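Local coordinates for 2,3-dehydroadipyl-CoA hydratase (Escherichia coli, PDB 4FZW), which catalyses the reversible hydration of 2,3-dehydroadipyl-CoA to 3-hydroxyadipyl-CoA in the breakdown of phenylacetate, at residues L147-V151 with Q173-V177. Residues are numbered along the deposited sequence; the frame is centred on the assembly and turned at random.
Sequences LIRSV and QAGLV
Ala174 meets Val151 where the chain leaves helix 168-173 and passes the first turn of helix 146-162. Ala174 CB lies 4.0 Å from Val151 CB, and so small a side chain lets the backbones approach until the CA atoms of Ala174 and Val151 are 5.1 Å apart. The carbonyl of Ala174 also faces Val151: Ala174 O accepts a weak CA-H...O contact from Val151 CA at 3.5 Å, with an angle of 145° at the hydrogen. Gly175 follows with a positive phi of 86°, a backbone shape that glycine adopts readily and that turns the chain out of the helix. With no side chain, Gly175 leaves the backbone here uncluttered, beside Ser150. Ser150 CB stands 4.0 Å from Gly175 O, a small side chain that fits beside the loop backbone, and Ser150 packs in addition on Gly152 of a neighbouring subunit. Leu176 then turns to the buried side. Leu176 CB rests 3.8 Å from Val151 CG1, the two side chains running alongside each other in one direction. Farther out, Leu176 CD1 touches Leu147 CD1 at 3.8 Å as the leucines cross at a slant; Leu147 reaches it with CG anti to the backbone N (chi1 -174°). Phe128 of strand 127-129 also packs on Leu176, so the leucine bridges helix and sheet in this crotonase-like fold. No hydrogen bond joins the two segments, and Ser150 O and Ala174 O, both acceptors, cannot pair. The contact therefore appears to depend mainly on the fit of aliphatic side chains and on close backbone approach at Ala174 and Gly175.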
loop_
_atom_site.group_PDB
_atom_site.type_symbol
_atom_site.label_atom_id
_atom_site.label_comp_id
_atom_site.label_asym_id
_atom_site.label_seq_id
_atom_site.Cartn_x
_atom_site.Cartn_y
_atom_site.Cartn_z
ATOM N N LEU B 147 -17.401 -5.817 -0.273
ATOM C CA LEU B 147 -18.593 -5.091 -0.670
ATOM C C LEU B 147 -18.290 -3.624 -1.004
ATOM O O LEU B 147 -18.714 -3.103 -2.056
ATOM C CB LEU B 147 -19.687 -5.210 0.406
ATOM C CG LEU B 147 -21.061 -4.613 0.057
ATOM C CD1 LEU B 147 -21.553 -5.087 -1.317
ATOM C CD2 LEU B 147 -22.078 -4.941 1.126
ATOM N N ILE B 148 -17.538 -2.965 -0.126
ATOM C CA ILE B 148 -17.246 -1.547 -0.319
ATOM C C ILE B 148 -16.396 -1.348 -1.576
ATOM O O ILE B 148 -16.523 -0.351 -2.276
ATOM C CB ILE B 148 -16.586 -0.932 0.939
ATOM C CG1 ILE B 148 -16.352 0.566 0.771
ATOM C CG2 ILE B 148 -15.315 -1.662 1.284
ATOM C CD1 ILE B 148 -16.191 1.291 2.102
ATOM N N ARG B 149 -15.552 -2.330 -1.870
ATOM C CA ARG B 149 -14.692 -2.269 -3.045
ATOM C C ARG B 149 -15.479 -2.289 -4.355
ATOM O O ARG B 149 -14.980 -1.851 -5.390
ATOM C CB ARG B 149 -13.604 -3.374 -2.996
ATOM C CG ARG B 149 -12.424 -2.982 -2.113
ATOM C CD ARG B 149 -11.349 -4.071 -2.033
ATOM N NE ARG B 149 -10.153 -3.609 -1.325
ATOM C CZ ARG B 149 -10.033 -3.555 0.001
ATOM N NH1 ARG B 149 -11.034 -3.939 0.786
ATOM N NH2 ARG B 149 -8.910 -3.112 0.551
ATOM N N SER B 150 -16.713 -2.780 -4.323
ATOM C CA SER B 150 -17.482 -2.880 -5.564
ATOM C C SER B 150 -18.790 -2.085 -5.597
ATOM O O SER B 150 -19.357 -1.948 -6.651
ATOM C CB SER B 150 -17.747 -4.342 -5.930
ATOM O OG SER B 150 -18.666 -4.941 -5.037
ATOM N N VAL B 151 -19.261 -1.567 -4.463
ATOM C CA VAL B 151 -20.485 -0.747 -4.453
ATOM C C VAL B 151 -20.361 0.631 -3.779
ATOM O O VAL B 151 -21.351 1.346 -3.649
ATOM C CB VAL B 151 -21.704 -1.501 -3.850
ATOM C CG1 VAL B 151 -21.725 -2.935 -4.323
ATOM C CG2 VAL B 151 -21.734 -1.404 -2.339
ATOM N N GLN B 173 -27.124 -2.406 -10.343
ATOM C CA GLN B 173 -26.897 -0.977 -10.532
ATOM C C GLN B 173 -25.712 -0.524 -9.691
ATOM O O GLN B 173 -24.915 0.328 -10.098
ATOM C CB GLN B 173 -28.142 -0.177 -10.146
ATOM N N ALA B 174 -25.596 -1.127 -8.516
ATOM C CA ALA B 174 -24.536 -0.801 -7.588
ATOM C C ALA B 174 -23.257 -1.525 -7.999
ATOM O O ALA B 174 -22.188 -1.186 -7.527
ATOM C CB ALA B 174 -24.949 -1.172 -6.147
ATOM N N GLY B 175 -23.366 -2.512 -8.891
ATOM C CA GLY B 175 -22.192 -3.235 -9.350
ATOM C C GLY B 175 -21.759 -4.407 -8.481
ATOM O O GLY B 175 -20.645 -4.905 -8.617
ATOM N N LEU B 176 -22.636 -4.853 -7.586
ATOM C CA LEU B 176 -22.404 -6.070 -6.789
ATOM C C LEU B 176 -22.611 -7.299 -7.690
ATOM O O LEU B 176 -21.977 -8.332 -7.531
ATOM C CB LEU B 176 -23.340 -6.103 -5.546
ATOM C CG LEU B 176 -23.163 -7.113 -4.384
ATOM C CD1 LEU B 176 -24.233 -6.923 -3.341
ATOM C CD2 LEU B 176 -23.176 -8.567 -4.824
ATOM N N VAL B 177 -23.488 -7.146 -8.671
ATOM C CA VAL B 177 -23.876 -8.224 -9.585
ATOM C C VAL B 177 -23.723 -7.685 -11.000
ATOM O O VAL B 177 -23.800 -6.488 -11.217
ATOM C CB VAL B 177 -25.350 -8.641 -9.309
ATOM C CG1 VAL B 177 -25.940 -9.407 -10.465
ATOM C CG2 VAL B 177 -25.439 -9.438 -8.012
#